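Pectate lyase 47 from Bacillus sp. is a thermostable, calcium-binding pectate lyase of polysaccharide lyase family 1, which probably cuts pectate chains by elimination. Local coordinates of one contact, PDB 1VBL (chain A, 1.91 Å), residues N162-A167 and H204-D209, beside the matching contact of the related pectate lyase from Bacillus subtilis, PDB 5X2I (chain B, 2.05 Å), residues N156-D161 and H198-D203. Structure 2 is superposed on structure 1 by the backbone atoms of these residues (RMSD 0.51 Å); each is numbered along its deposited sequence.

Structure 1 (1VBL).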
loop_
_atom_site.group_PDB
_atom_site.type_symbol
_atom_site.label_atom_id
_atom_site.label_comp_id
_atom_site.label_asym_id
_atom_site.label_seq_id
_atom_site.Cartn_x
_atom_site.Cartn_y
_atom_site.Cartn_z
ATOM N N ASN A 162 10.254 -10.050 -2.844
ATOM C CA ASN A 162 10.599 -10.321 -4.234
ATOM C C ASN A 162 9.468 -10.579 -5.223
ATOM O O ASN A 162 9.609 -11.400 -6.132
ATOM C CB ASN A 162 11.587 -11.487 -4.265
ATOM C CG ASN A 162 12.445 -11.488 -5.510
ATOM O OD1 ASN A 162 12.908 -10.438 -5.955
ATOM N ND2 ASN A 162 12.674 -12.665 -6.071
ATOM N N ILE A 163 8.358 -9.865 -5.069
ATOM C CA ILE A 163 7.234 -10.044 -5.977
ATOM C C ILE A 163 6.801 -8.719 -6.601
ATOM O O ILE A 163 6.848 -7.674 -5.956
ATOM C CB ILE A 163 6.023 -10.663 -5.239
ATOM C CG1 ILE A 163 6.368 -12.082 -4.779
ATOM C CG2 ILE A 163 4.797 -10.665 -6.141
ATOM C CD1 ILE A 163 5.356 -12.672 -3.815
ATOM N N GLU A 164 6.412 -8.769 -7.871
ATOM C CA GLU A 164 5.923 -7.584 -8.551
ATOM C C GLU A 164 4.404 -7.677 -8.517
ATOM O O GLU A 164 3.811 -8.571 -9.132
ATOM C CB GLU A 164 6.388 -7.528 -10.005
ATOM C CG GLU A 164 5.763 -6.360 -10.757
ATOM C CD GLU A 164 6.065 -6.371 -12.242
ATOM O OE1 GLU A 164 7.235 -6.160 -12.617
ATOM O OE2 GLU A 164 5.127 -6.595 -13.032
ATOM N N PHE A 165 3.784 -6.760 -7.785
ATOM C CA PHE A 165 2.334 -6.733 -7.661
ATOM C C PHE A 165 1.694 -5.756 -8.629
ATOM O O PHE A 165 1.992 -4.561 -8.594
ATOM C CB PHE A 165 1.898 -6.310 -6.252
ATOM C CG PHE A 165 2.216 -7.306 -5.181
ATOM C CD1 PHE A 165 3.468 -7.321 -4.569
ATOM C CD2 PHE A 165 1.254 -8.224 -4.769
ATOM C CE1 PHE A 165 3.756 -8.237 -3.556
ATOM C CE2 PHE A 165 1.531 -9.145 -3.760
ATOM C CZ PHE A 165 2.782 -9.153 -3.152
ATOM N N GLU A 166 0.829 -6.254 -9.502
ATOM C CA GLU A 166 0.109 -5.356 -10.396
ATOM C C GLU A 166 -1.174 -5.094 -9.612
ATOM O O GLU A 166 -1.934 -6.025 -9.334
ATOM C CB GLU A 166 -0.234 -6.023 -11.727
ATOM C CG GLU A 166 -0.910 -5.061 -12.698
ATOM C CD GLU A 166 -1.401 -5.742 -13.961
ATOM O OE1 GLU A 166 -2.345 -6.554 -13.872
ATOM O OE2 GLU A 166 -0.840 -5.461 -15.041
ATOM N N ALA A 167 -1.402 -3.841 -9.239
ATOM C CA ALA A 167 -2.578 -3.481 -8.454
ATOM C C ALA A 167 -3.859 -4.117 -8.977
ATOM O O ALA A 167 -4.132 -4.101 -10.178
ATOM C CB ALA A 167 -2.733 -1.966 -8.407
ATOM N N HIS A 204 11.570 -5.643 -0.770
ATOM C CA HIS A 204 11.956 -5.890 -2.157
ATOM C C HIS A 204 10.835 -6.357 -3.079
ATOM O O HIS A 204 10.983 -7.332 -3.814
ATOM C CB HIS A 204 13.124 -6.887 -2.231
ATOM C CG HIS A 204 14.463 -6.265 -1.972
ATOM N ND1 HIS A 204 15.041 -6.229 -0.720
ATOM C CD2 HIS A 204 15.332 -5.642 -2.804
ATOM C CE1 HIS A 204 16.207 -5.611 -0.793
ATOM N NE2 HIS A 204 16.408 -5.245 -2.047
ATOM N N ASN A 205 9.713 -5.652 -3.034
ATOM C CA ASN A 205 8.591 -5.959 -3.902
ATOM C C ASN A 205 8.429 -4.741 -4.794
ATOM O O ASN A 205 9.003 -3.682 -4.530
ATOM C CB ASN A 205 7.310 -6.169 -3.093
ATOM C CG ASN A 205 7.400 -7.357 -2.157
ATOM O OD1 ASN A 205 7.461 -8.511 -2.596
ATOM N ND2 ASN A 205 7.412 -7.083 -0.858
ATOM N N THR A 206 7.670 -4.899 -5.867
ATOM C CA THR A 206 7.414 -3.792 -6.765
ATOM C C THR A 206 5.902 -3.681 -6.879
ATOM O O THR A 206 5.207 -4.683 -7.040
ATOM C CB THR A 206 8.051 -4.024 -8.151
ATOM O OG1 THR A 206 9.479 -3.947 -8.031
ATOM C CG2 THR A 206 7.579 -2.968 -9.143
ATOM N N PHE A 207 5.394 -2.462 -6.748
ATOM C CA PHE A 207 3.958 -2.216 -6.825
ATOM C C PHE A 207 3.707 -1.262 -7.979
ATOM O O PHE A 207 4.316 -0.197 -8.044
ATOM C CB PHE A 207 3.470 -1.594 -5.518
ATOM C CG PHE A 207 3.643 -2.485 -4.318
ATOM C CD1 PHE A 207 2.621 -3.343 -3.919
ATOM C CD2 PHE A 207 4.834 -2.477 -3.596
ATOM C CE1 PHE A 207 2.781 -4.182 -2.818
ATOM C CE2 PHE A 207 5.007 -3.312 -2.493
ATOM C CZ PHE A 207 3.979 -4.166 -2.102
ATOM N N THR A 208 2.817 -1.646 -8.889
ATOM C CA THR A 208 2.506 -0.809 -10.045
ATOM C C THR A 208 1.118 -1.124 -10.577
ATOM O O THR A 208 0.627 -2.236 -10.401
ATOM C CB THR A 208 3.510 -1.051 -11.195
ATOM O OG1 THR A 208 3.155 -0.235 -12.320
ATOM C CG2 THR A 208 3.489 -2.520 -11.628
ATOM N N ASP A 209 0.474 -0.148 -11.210
ATOM C CA ASP A 209 -0.834 -0.412 -11.795
ATOM C C ASP A 209 -0.589 -1.157 -13.109
ATOM O O ASP A 209 -1.519 -1.656 -13.741
ATOM C CB ASP A 209 -1.611 0.891 -12.027
ATOM C CG ASP A 209 -2.195 1.454 -10.737
ATOM O OD1 ASP A 209 -2.051 0.791 -9.684
ATOM O OD2 ASP A 209 -2.802 2.548 -10.770
HETATM O O HOH W 1 -3.725 -2.450 -12.442
#

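Structure 2 (5X2I).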
loop_
_atom_site.group_PDB
_atom_site.type_symbol
_atom_site.label_atom_id
_atom_site.label_comp_id
_atom_site.label_asym_id
_atom_site.label_seq_id
_atom_site.Cartn_x
_atom_site.Cartn_y
_atom_site.Cartn_z
ATOM N N ASN B 156 10.240 -10.097 -2.819
ATOM C CA ASN B 156 10.661 -10.410 -4.160
ATOM C C ASN B 156 9.513 -10.733 -5.118
ATOM O O ASN B 156 9.679 -11.572 -6.045
ATOM C CB ASN B 156 11.696 -11.536 -4.189
ATOM C CG ASN B 156 12.409 -11.636 -5.519
ATOM O OD1 ASN B 156 12.838 -10.620 -6.071
ATOM N ND2 ASN B 156 12.613 -12.876 -6.027
ATOM N N ILE B 157 8.423 -9.990 -4.949
ATOM C CA ILE B 157 7.192 -10.125 -5.761
ATOM C C ILE B 157 6.813 -8.793 -6.440
ATOM O O ILE B 157 6.794 -7.742 -5.765
ATOM C CB ILE B 157 6.046 -10.571 -4.834
ATOM C CG1 ILE B 157 6.335 -11.986 -4.293
ATOM C CG2 ILE B 157 4.732 -10.538 -5.579
ATOM C CD1 ILE B 157 5.552 -12.342 -3.061
ATOM N N GLU B 158 6.457 -8.827 -7.725
ATOM C CA GLU B 158 5.873 -7.659 -8.361
ATOM C C GLU B 158 4.340 -7.711 -8.229
ATOM O O GLU B 158 3.683 -8.551 -8.851
ATOM C CB GLU B 158 6.278 -7.531 -9.841
ATOM C CG GLU B 158 5.654 -6.324 -10.495
ATOM C CD GLU B 158 6.049 -6.132 -11.948
ATOM O OE1 GLU B 158 6.881 -6.935 -12.415
ATOM O OE2 GLU B 158 5.546 -5.154 -12.598
ATOM N N PHE B 159 3.779 -6.769 -7.469
ATOM C CA PHE B 159 2.311 -6.664 -7.308
ATOM C C PHE B 159 1.781 -5.666 -8.334
ATOM O O PHE B 159 2.252 -4.528 -8.398
ATOM C CB PHE B 159 1.938 -6.167 -5.899
ATOM C CG PHE B 159 2.188 -7.146 -4.826
ATOM C CD1 PHE B 159 3.449 -7.263 -4.260
ATOM C CD2 PHE B 159 1.154 -7.993 -4.367
ATOM C CE1 PHE B 159 3.680 -8.190 -3.218
ATOM C CE2 PHE B 159 1.389 -8.893 -3.344
ATOM C CZ PHE B 159 2.646 -9.019 -2.775
ATOM N N GLN B 160 0.808 -6.076 -9.118
ATOM C CA GLN B 160 0.278 -5.185 -10.124
ATOM C C GLN B 160 -1.241 -5.037 -10.019
ATOM O O GLN B 160 -1.948 -6.047 -9.999
ATOM C CB GLN B 160 0.572 -5.695 -11.527
ATOM C CG GLN B 160 2.033 -5.825 -11.923
ATOM C CD GLN B 160 2.106 -6.372 -13.333
ATOM O OE1 GLN B 160 1.174 -7.037 -13.806
ATOM N NE2 GLN B 160 3.149 -6.086 -14.015
ATOM N N ASP B 161 -1.711 -3.786 -10.083
ATOM C CA ASP B 161 -3.103 -3.475 -10.595
ATOM C C ASP B 161 -4.188 -4.109 -9.719
ATOM O O ASP B 161 -4.860 -5.057 -10.093
ATOM C CB ASP B 161 -3.278 -3.892 -12.053
ATOM C CG ASP B 161 -4.571 -3.349 -12.689
ATOM O OD1 ASP B 161 -5.233 -2.383 -12.194
ATOM O OD2 ASP B 161 -4.913 -3.898 -13.733
ATOM N N HIS B 198 12.003 -5.715 -1.041
ATOM C CA HIS B 198 12.312 -6.014 -2.445
ATOM C C HIS B 198 11.064 -6.430 -3.228
ATOM O O HIS B 198 11.096 -7.377 -4.008
ATOM C CB HIS B 198 13.438 -7.090 -2.535
ATOM C CG HIS B 198 14.811 -6.500 -2.404
ATOM N ND1 HIS B 198 15.514 -6.511 -1.226
ATOM C CD2 HIS B 198 15.570 -5.786 -3.280
ATOM C CE1 HIS B 198 16.661 -5.859 -1.364
ATOM N NE2 HIS B 198 16.735 -5.436 -2.619
ATOM N N CYS B 199 9.949 -5.754 -2.962
ATOM C CA CYS B 199 8.771 -5.904 -3.822
ATOM C C CYS B 199 8.627 -4.744 -4.822
ATOM O O CYS B 199 9.221 -3.706 -4.634
ATOM C CB CYS B 199 7.508 -6.038 -2.982
ATOM S SG CYS B 199 7.450 -7.599 -2.106
ATOM N N THR B 200 7.864 -4.933 -5.880
ATOM C CA THR B 200 7.503 -3.848 -6.794
ATOM C C THR B 200 6.006 -3.699 -6.785
ATOM O O THR B 200 5.279 -4.691 -6.706
ATOM C CB THR B 200 7.996 -4.154 -8.202
ATOM O OG1 THR B 200 9.410 -4.082 -8.216
ATOM C CG2 THR B 200 7.475 -3.176 -9.205
ATOM N N PHE B 201 5.561 -2.448 -6.803
ATOM C CA PHE B 201 4.143 -2.089 -6.786
ATOM C C PHE B 201 3.773 -1.117 -7.929
ATOM O O PHE B 201 4.304 -0.048 -8.015
ATOM C CB PHE B 201 3.831 -1.414 -5.457
ATOM C CG PHE B 201 4.066 -2.289 -4.285
ATOM C CD1 PHE B 201 3.109 -3.180 -3.896
ATOM C CD2 PHE B 201 5.280 -2.271 -3.619
ATOM C CE1 PHE B 201 3.320 -4.027 -2.824
ATOM C CE2 PHE B 201 5.484 -3.058 -2.539
ATOM C CZ PHE B 201 4.524 -3.982 -2.134
ATOM N N ASN B 202 2.846 -1.494 -8.791
ATOM C CA ASN B 202 2.442 -0.616 -9.872
ATOM C C ASN B 202 1.001 -0.917 -10.282
ATOM O O ASN B 202 0.311 -1.756 -9.683
ATOM C CB ASN B 202 3.449 -0.673 -11.029
ATOM C CG ASN B 202 3.572 -2.057 -11.634
ATOM O OD1 ASN B 202 2.572 -2.634 -12.070
ATOM N ND2 ASN B 202 4.816 -2.614 -11.676
ATOM N N ASP B 203 0.546 -0.235 -11.298
ATOM C CA ASP B 203 -0.820 -0.377 -11.760
ATOM C C ASP B 203 -0.965 -1.216 -13.012
ATOM O O ASP B 203 -2.032 -1.230 -13.623
ATOM C CB ASP B 203 -1.422 1.017 -11.936
ATOM C CG ASP B 203 -1.776 1.664 -10.636
ATOM O OD1 ASP B 203 -1.709 1.022 -9.533
ATOM O OD2 ASP B 203 -2.110 2.840 -10.741
#

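Structure 1 (1VBL)
Asn-205 sets CG beside its backbone N, and chi1 -63° with chi2 -68° carries OD1 to Ile-163 N, 3.0 Å away, in a hydrogen bond. ND2 goes to Ile-160 O, so the buried amide is held at both ends. CB of Asn-205 rests on Ile-163 O. OD1 also lies at the edge of the Phe-165 ring, 3.8 Å from CE1. The segments are neighbouring parallel strands on successive coils of the pectate lyase beta-helix. Backbone bonds such as Phe-165 N to Thr-206 O and Thr-208 N to Phe-165 O join them. The rings of Phe-165 and Phe-207 point the same way, planes at 7°, but barely overlap. On the other face Glu-164 CG passes Thr-206 CG2. Glu-166 CG lies 3.6 Å from Asp-209 O. Thr-208 OG1 bonds Gly-210 N, and Glu-166 OE2 bonds Asp-211 N. Ala-167 CB meets Asp-209 OD1, itself hydrogen-bonded to His-251, at 3.1 Å. A water donates to Ala-167 O and Asp-209 O.

Structure 2 (5X2I)
Cys-199 sets SG beside its backbone N (chi1 -70°), which brings it to the edge of the Phe-159 ring, 4.0 Å from CE1. CB of Cys-199 rests on Ile-157 O. Backbone bonds such as Phe-159 N to Thr-200 O and Asn-202 N to Phe-159 O join the strands. The rings of Phe-159 and Phe-201 point the same way, planes at 8°, but barely overlap. On the other face Glu-158 CG passes Thr-200 CG2. Asn-202 CG lies between its backbone N and carbonyl carbon, turned so that ND2 makes a nearly straight hydrogen bond to Glu-158 OE2 at 2.8 Å; Asn-202 OD1 takes Gly-204 N. Gln-160 CG sits beside its backbone N (chi1 -62°), which brings NE2 to the same OE2 at 2.9 Å. The two amides come from opposite faces of the carboxylate, which should restrain its rotation. Asp-161 CB meets Asp-203 O at 3.3 Å. The carboxylate of Asp-161 is buried but satisfied: OD2 forms a salt bridge with Arg-206 and OD1 a hydrogen bond with His-222.

Comparison
Both structures keep the parallel strand pairing, for example Phe-165(A) N to Thr-206(A) O and Phe-159(B) N to Thr-200(B) O. The side chains of Phe-165(A), Phe-207(A) and Thr-206(A) and their counterparts keep their places. Asn-205(A) is exchanged for Cys-199(B). CB coincides, and SG of Cys-199(B) lies 0.3 Å apart from CG of Asn-205(A) after superposition, so the sulfur stands where the amide carbon does. CB still touches Ile-163(A) O or Ile-157(B) O. At Thr-208(A) against Asn-202(B), CG2 of the threonine and CG of the asparagine fall 0.5 Å apart, while OG1 has no counterpart. The longer side chain brings ND2 of Asn-202(B) to OE2 of Glu-158(B), 2.8 Å away, a bond that Thr-208(A) does not make with Glu-164(A). Glu-166(A) against Gln-160(B) swaps an acid for an amide on another path. Glu-166(A) CG touches Asp-209(A) O; Gln-160(B) does not touch Asp-203(B), but its NE2 bonds Glu-158(B) OE2. The carboxylate of Glu-158(B) is twisted by about 65° relative to Glu-164(A), perhaps in answer to these two donors. At Ala-167(A) against Asp-161(B) the backbone departs: phi is -46° against 62°, psi 134° against 64°. The CA atoms stand 2.2 Å and the CB atoms 4.2 Å apart after superposition. CG of Asp-161(B) lies 1.3 Å apart from water 1 of structure 1, so its carboxylate roughly takes that water's place.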